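Local coordinates for protein serine-threonine phosphatase 2C (Toxoplasma gondii, PDB 2I44) that probably removes phosphate groups from phosphoserine and phosphothreonine residues of proteins, as a metal-dependent phosphatase of the PP2C family, and binds calcium ions, at residues A67-N70 against V71-L74; K187-I190 against M191-G195; A281-A284 against R285-R289. All coordinates share one frame; numbering follows the deposited sequence.

Contact 1 (A67-N70 against V71-L74)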
loop_
_atom_site.group_PDB
_atom_site.type_symbol
_atom_site.label_atom_id
_atom_site.label_comp_id
_atom_site.label_asym_id
_atom_site.label_seq_id
_atom_site.Cartn_x
_atom_site.Cartn_y
_atom_site.Cartn_z
ATOM N N ALA A 67 -7.836 -9.853 -6.328
ATOM C CA ALA A 67 -6.581 -9.727 -5.598
ATOM C C ALA A 67 -6.665 -8.795 -4.392
ATOM O O ALA A 67 -6.216 -9.159 -3.301
ATOM C CB ALA A 67 -5.463 -9.278 -6.537
ATOM N N SER A 68 -7.225 -7.599 -4.570
ATOM C CA SER A 68 -7.324 -6.661 -3.448
ATOM C C SER A 68 -8.309 -7.150 -2.376
ATOM O O SER A 68 -8.057 -7.010 -1.179
ATOM C CB SER A 68 -7.733 -5.265 -3.941
ATOM O OG SER A 68 -8.993 -5.285 -4.596
ATOM N N GLU A 69 -9.424 -7.733 -2.805
ATOM C CA GLU A 69 -10.429 -8.222 -1.864
ATOM C C GLU A 69 -9.885 -9.296 -0.923
ATOM O O GLU A 69 -10.215 -9.323 0.267
ATOM C CB GLU A 69 -11.638 -8.763 -2.634
ATOM C CG GLU A 69 -12.665 -9.517 -1.795
ATOM C CD GLU A 69 -13.262 -8.699 -0.655
ATOM O OE1 GLU A 69 -13.089 -7.459 -0.620
ATOM O OE2 GLU A 69 -13.926 -9.312 0.208
ATOM N N ASN A 70 -9.045 -10.174 -1.460
ATOM C CA ASN A 70 -8.465 -11.248 -0.670
ATOM C C ASN A 70 -7.176 -10.894 0.065
ATOM O O ASN A 70 -7.061 -11.138 1.272
ATOM C CB ASN A 70 -8.236 -12.468 -1.561
ATOM C CG ASN A 70 -9.529 -13.184 -1.895
ATOM O OD1 ASN A 70 -10.046 -13.948 -1.085
ATOM N ND2 ASN A 70 -10.070 -12.920 -3.082
ATOM N N VAL A 71 -6.210 -10.318 -0.645
ATOM C CA VAL A 71 -4.938 -9.982 -0.014
ATOM C C VAL A 71 -5.127 -9.174 1.262
ATOM O O VAL A 71 -4.321 -9.274 2.185
ATOM C CB VAL A 71 -3.998 -9.207 -0.988
ATOM C CG1 VAL A 71 -4.243 -7.710 -0.896
ATOM C CG2 VAL A 71 -2.542 -9.548 -0.688
ATOM N N LYS A 72 -6.203 -8.396 1.329
ATOM C CA LYS A 72 -6.463 -7.566 2.500
ATOM C C LYS A 72 -6.669 -8.379 3.775
ATOM O O LYS A 72 -6.419 -7.886 4.871
ATOM C CB LYS A 72 -7.695 -6.686 2.281
ATOM C CG LYS A 72 -8.985 -7.378 2.656
ATOM C CD LYS A 72 -10.189 -6.515 2.409
ATOM C CE LYS A 72 -11.451 -7.262 2.810
ATOM N NZ LYS A 72 -12.665 -6.483 2.481
ATOM N N ASP A 73 -7.144 -9.613 3.633
ATOM C CA ASP A 73 -7.390 -10.473 4.784
ATOM C C ASP A 73 -6.216 -11.417 5.026
ATOM O O ASP A 73 -6.218 -12.190 5.982
ATOM C CB ASP A 73 -8.670 -11.305 4.580
ATOM C CG ASP A 73 -9.892 -10.451 4.241
ATOM O OD1 ASP A 73 -10.201 -9.495 4.986
ATOM O OD2 ASP A 73 -10.553 -10.749 3.226
ATOM N N LEU A 74 -5.210 -11.355 4.160
ATOM C CA LEU A 74 -4.049 -12.223 4.303
ATOM C C LEU A 74 -2.833 -11.573 4.953
ATOM O O LEU A 74 -2.017 -12.259 5.570
ATOM C CB LEU A 74 -3.634 -12.768 2.934
ATOM C CG LEU A 74 -4.669 -13.567 2.134
ATOM C CD1 LEU A 74 -4.058 -13.989 0.793
ATOM C CD2 LEU A 74 -5.115 -14.790 2.930
#
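K72 extends outward from helix 66-80 beside E69, both side chains pointing the same way, and each part of the lysine finds something there. CB sits 3.5 Å from O of S68. CG, placed between the backbone N and the carbonyl carbon (chi1 87°), comes within 3.3 Å of O of E69, and with the rest of the chain extended, CD and CE stay near that same oxygen. NZ ends 3.3 Å from OE1 of E69, a long salt bridge and a weak hydrogen bond; OE1 is also paired with R39. This is an i to i+3 pairing within helix 66-80, which in this PP2C fold follows the strand 53-62 that carries calcium ligands D60 and G61; the side chain of S68, about 4 Å from that of G61, hydrogen-bonds through OG to O of E37. On the buried side V71 turns CG1 to within 3.4 Å of O of A67, the oxygen that also accepts V71 N at 2.9 Å, and its side chain packs on F59 and L124. Further along the helix, D73 N hydrogen-bonds to O of N70 at 2.8 Å, while CG of L74 rests 3.5 Å from that oxygen.

Contact 2 (K187-I190 against M191-G195)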
loop_
_atom_site.group_PDB
_atom_site.type_symbol
_atom_site.label_atom_id
_atom_site.label_comp_id
_atom_site.label_asym_id
_atom_site.label_seq_id
_atom_site.Cartn_x
_atom_site.Cartn_y
_atom_site.Cartn_z
ATOM N N LYS A 187 12.852 -2.857 -15.710
ATOM C CA LYS A 187 12.825 -3.226 -17.113
ATOM C C LYS A 187 13.792 -4.385 -17.355
ATOM O O LYS A 187 13.482 -5.337 -18.074
ATOM C CB LYS A 187 13.223 -2.015 -17.955
ATOM C CG LYS A 187 13.068 -2.189 -19.449
ATOM C CD LYS A 187 13.314 -0.856 -20.146
ATOM C CE LYS A 187 13.152 -0.967 -21.648
ATOM N NZ LYS A 187 13.289 0.361 -22.298
ATOM N N LEU A 188 14.969 -4.293 -16.753
ATOM C CA LEU A 188 15.965 -5.342 -16.906
ATOM C C LEU A 188 15.433 -6.678 -16.417
ATOM O O LEU A 188 15.608 -7.702 -17.075
ATOM C CB LEU A 188 17.236 -4.984 -16.141
ATOM C CG LEU A 188 18.357 -4.511 -17.060
ATOM C CD1 LEU A 188 19.484 -3.909 -16.236
ATOM C CD2 LEU A 188 18.848 -5.698 -17.887
ATOM N N ARG A 189 14.771 -6.670 -15.266
ATOM C CA ARG A 189 14.240 -7.913 -14.720
ATOM C C ARG A 189 13.151 -8.513 -15.615
ATOM O O ARG A 189 13.098 -9.735 -15.828
ATOM C CB ARG A 189 13.688 -7.695 -13.301
ATOM C CG ARG A 189 13.212 -8.978 -12.638
ATOM C CD ARG A 189 12.556 -8.738 -11.285
ATOM N NE ARG A 189 11.303 -7.998 -11.405
ATOM C CZ ARG A 189 11.132 -6.734 -11.023
ATOM N NH1 ARG A 189 12.132 -6.053 -10.486
ATOM N NH2 ARG A 189 9.958 -6.144 -11.184
ATOM N N ILE A 190 12.287 -7.650 -16.143
ATOM C CA ILE A 190 11.198 -8.109 -16.996
ATOM C C ILE A 190 11.697 -8.806 -18.266
ATOM O O ILE A 190 11.171 -9.856 -18.658
ATOM C CB ILE A 190 10.278 -6.938 -17.382
ATOM C CG1 ILE A 190 9.586 -6.402 -16.123
ATOM C CG2 ILE A 190 9.256 -7.391 -18.420
ATOM C CD1 ILE A 190 8.993 -5.023 -16.294
HETATM N N MSE A 191 12.717 -8.229 -18.894
HETATM C CA MSE A 191 13.268 -8.791 -20.119
HETATM C C MSE A 191 14.074 -10.057 -19.860
HETATM O O MSE A 191 14.130 -10.942 -20.714
HETATM C CB MSE A 191 14.127 -7.747 -20.840
HETATM C CG MSE A 191 13.339 -6.525 -21.312
HETATM SE SE MSE A 191 14.475 -5.139 -22.042
HETATM C CE MSE A 191 13.418 -4.613 -23.599
ATOM N N ARG A 192 14.702 -10.148 -18.692
ATOM C CA ARG A 192 15.472 -11.342 -18.357
ATOM C C ARG A 192 14.520 -12.508 -18.145
ATOM O O ARG A 192 14.865 -13.656 -18.404
ATOM C CB ARG A 192 16.291 -11.141 -17.080
ATOM C CG ARG A 192 17.579 -10.363 -17.256
ATOM C CD ARG A 192 18.259 -10.163 -15.912
ATOM N NE ARG A 192 19.304 -9.145 -15.978
ATOM C CZ ARG A 192 19.912 -8.628 -14.911
ATOM N NH1 ARG A 192 19.583 -9.032 -13.691
ATOM N NH2 ARG A 192 20.843 -7.696 -15.058
ATOM N N ASN A 193 13.317 -12.207 -17.673
ATOM C CA ASN A 193 12.340 -13.247 -17.418
ATOM C C ASN A 193 11.385 -13.488 -18.585
ATOM O O ASN A 193 10.323 -14.080 -18.424
ATOM C CB ASN A 193 11.588 -12.927 -16.129
ATOM C CG ASN A 193 12.429 -13.204 -14.891
ATOM O OD1 ASN A 193 12.568 -14.354 -14.471
ATOM N ND2 ASN A 193 13.017 -12.160 -14.320
ATOM N N GLY A 194 11.778 -13.024 -19.763
ATOM C CA GLY A 194 10.968 -13.242 -20.948
ATOM C C GLY A 194 9.765 -12.344 -21.151
ATOM O O GLY A 194 8.967 -12.589 -22.044
ATOM N N GLY A 195 9.608 -11.317 -20.324
ATOM C CA GLY A 195 8.481 -10.421 -20.520
ATOM C C GLY A 195 9.001 -9.255 -21.330
ATOM O O GLY A 195 10.140 -9.282 -21.796
#
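The guanidinium of R192 meets the isobutyl group of L188 at a slant, with CD2 of L188 4.0 Å from NE of R192. A second pair of flat groups, the amide of N193 and the guanidinium of R189, has planes 44° apart; here the amide touches the aliphatic part of the arginine, ND2 of N193 lying 3.6 Å from CG of R189. The amide also bonds to the backbone: ND2 of N193 gives a hydrogen bond of 2.9 Å to O of R189, which lies nearly in the amide plane. N193 N reaches the same oxygen at 3.1 Å from the other face of the R189 carbonyl plane, and this double grip fixes the asparagine over the last turn, its CG held beside the backbone N (chi1 -75°). Helix 184-192 ends in a Schellman motif: G194, at positive phi, is the C-prime residue, G195 N binds O of I190 at 2.7 Å, and G194 N returns a weak bond to O of M191. Against this turn, CG2 of I190 packs 3.5 Å from C of G195, and I190 also touches P181 and V197. Selenomethionine M191 lies alongside K187, pointing the same way, their CE atoms 4.1 Å apart, while NZ of K187 goes on to hydrogen-bond OH of Y199. NH2 of R189 forms a salt bridge with E186, and its NE a hydrogen bond to O of G242.

Contact 3 (A281-A284 against R285-R289); sequences AMQA and RQEGR
A helix C-cap, in the form of a Schellman motif, closes helix 274-286 here, partly buried and far from the centre of the chain, where the helix packs on strands 258-264 and 313-320. G288, with positive phi, is the C-prime residue: R289 N binds O of A284 at 2.7 Å, and G288 N binds O of R285 at 2.8 Å. The turn brings R289 back over the helix. Its guanidinium lays one face on CA of A284, 3.4 Å above the plane, while CG of Q283 sits near the plane at an edge. The bend of R289 at chi3 (-69°) turns its NE and NH2 to OE1 of E287, a side-on salt bridge with two hydrogen bonds, 3.0 Å from NE and 2.8 Å from NH2, both from the same face of the carboxylate. The other carboxylate oxygen, OE2, passes 3.1 Å from CG of Q283, whose amide plane stands almost perpendicular to the guanidinium. A284 and R289 both touch A294 of helix 291-305, and NH2 of R285 forms a salt bridge with D23. With E287 and R289 paired over a helix end whose carbonyls carry partial negative charge, the arginine would be expected to offset both the carboxylate and the helix dipole.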
loop_
_atom_site.group_PDB
_atom_site.type_symbol
_atom_site.label_atom_id
_atom_site.label_comp_id
_atom_site.label_asym_id
_atom_site.label_seq_id
_atom_site.Cartn_x
_atom_site.Cartn_y
_atom_site.Cartn_z
ATOM N N ALA A 281 -5.476 17.383 4.719
ATOM C CA ALA A 281 -5.702 16.518 5.869
ATOM C C ALA A 281 -5.462 17.267 7.184
ATOM O O ALA A 281 -6.232 17.125 8.127
ATOM C CB ALA A 281 -4.789 15.295 5.790
HETATM N N MSE A 282 -4.392 18.054 7.243
HETATM C CA MSE A 282 -4.065 18.816 8.447
HETATM C C MSE A 282 -5.148 19.841 8.758
HETATM O O MSE A 282 -5.526 20.041 9.913
HETATM C CB MSE A 282 -2.725 19.534 8.280
HETATM C CG MSE A 282 -1.508 18.632 8.383
HETATM SE SE MSE A 282 -1.399 17.762 10.098
HETATM C CE MSE A 282 -0.101 18.940 10.959
ATOM N N GLN A 283 -5.649 20.494 7.717
ATOM C CA GLN A 283 -6.689 21.489 7.905
ATOM C C GLN A 283 -7.994 20.849 8.350
ATOM O O GLN A 283 -8.653 21.357 9.256
ATOM C CB GLN A 283 -6.926 22.291 6.625
ATOM C CG GLN A 283 -8.179 23.159 6.707
ATOM C CD GLN A 283 -8.111 24.390 5.827
ATOM O OE1 GLN A 283 -7.199 25.210 5.964
ATOM N NE2 GLN A 283 -9.082 24.533 4.925
ATOM N N ALA A 284 -8.367 19.740 7.719
ATOM C CA ALA A 284 -9.605 19.060 8.073
ATOM C C ALA A 284 -9.625 18.753 9.565
ATOM O O ALA A 284 -10.602 19.041 10.261
ATOM C CB ALA A 284 -9.748 17.774 7.273
ATOM N N ARG A 285 -8.537 18.174 10.055
ATOM C CA ARG A 285 -8.444 17.828 11.461
ATOM C C ARG A 285 -8.616 19.085 12.310
ATOM O O ARG A 285 -9.427 19.123 13.239
ATOM C CB ARG A 285 -7.086 17.201 11.751
ATOM C CG ARG A 285 -7.015 16.526 13.099
ATOM C CD ARG A 285 -5.583 16.248 13.489
ATOM N NE ARG A 285 -5.517 15.423 14.686
ATOM C CZ ARG A 285 -4.410 15.229 15.391
ATOM N NH1 ARG A 285 -3.275 15.808 15.016
ATOM N NH2 ARG A 285 -4.437 14.457 16.472
ATOM N N GLN A 286 -7.836 20.105 11.969
ATOM C CA GLN A 286 -7.849 21.395 12.650
ATOM C C GLN A 286 -9.258 21.964 12.797
ATOM O O GLN A 286 -9.566 22.640 13.778
ATOM C CB GLN A 286 -6.971 22.379 11.866
ATOM C CG GLN A 286 -7.030 23.828 12.324
ATOM C CD GLN A 286 -6.605 24.002 13.763
ATOM O OE1 GLN A 286 -5.662 23.355 14.226
ATOM N NE2 GLN A 286 -7.289 24.889 14.479
ATOM N N GLU A 287 -10.112 21.683 11.818
ATOM C CA GLU A 287 -11.481 22.175 11.828
ATOM C C GLU A 287 -12.493 21.112 12.227
ATOM O O GLU A 287 -13.697 21.295 12.052
ATOM C CB GLU A 287 -11.834 22.718 10.449
ATOM C CG GLU A 287 -10.953 23.879 10.024
ATOM C CD GLU A 287 -11.107 24.209 8.556
ATOM O OE1 GLU A 287 -12.021 23.645 7.915
ATOM O OE2 GLU A 287 -10.319 25.031 8.044
ATOM N N GLY A 288 -12.004 19.996 12.757
ATOM C CA GLY A 288 -12.896 18.931 13.174
ATOM C C GLY A 288 -13.592 18.165 12.066
ATOM O O GLY A 288 -14.618 17.540 12.313
ATOM N N ARG A 289 -13.057 18.207 10.850
ATOM C CA ARG A 289 -13.660 17.476 9.731
ATOM C C ARG A 289 -12.956 16.142 9.485
ATOM O O ARG A 289 -11.834 15.936 9.930
ATOM C CB ARG A 289 -13.634 18.332 8.455
ATOM C CG ARG A 289 -14.621 19.492 8.497
ATOM C CD ARG A 289 -14.616 20.349 7.236
ATOM N NE ARG A 289 -13.386 21.124 7.086
ATOM C CZ ARG A 289 -12.389 20.796 6.269
ATOM N NH1 ARG A 289 -12.468 19.703 5.520
ATOM N NH2 ARG A 289 -11.311 21.566 6.195
#

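Overall arrangement
The three contacts fall in separate helices of one PP2C domain and follow one another along the chain: contact 1 in helix 66-80, contact 2 at the end of helix 184-192, contact 3 at the end of helix 274-286. Contact 1 lies nearest the middle, about 12 Å from the centre of the chain, with contacts 2 and 3 some 27 and 31 Å from it, centre to centre. Those two stand about 45 Å apart, on opposite sides of the chain's centre, and both stop a helix with a glycine in a Schellman turn. The side chain of S68 in contact 1 is about 7 Å from a bound calcium ion, whereas the other two end peripheral helices away from the metal site.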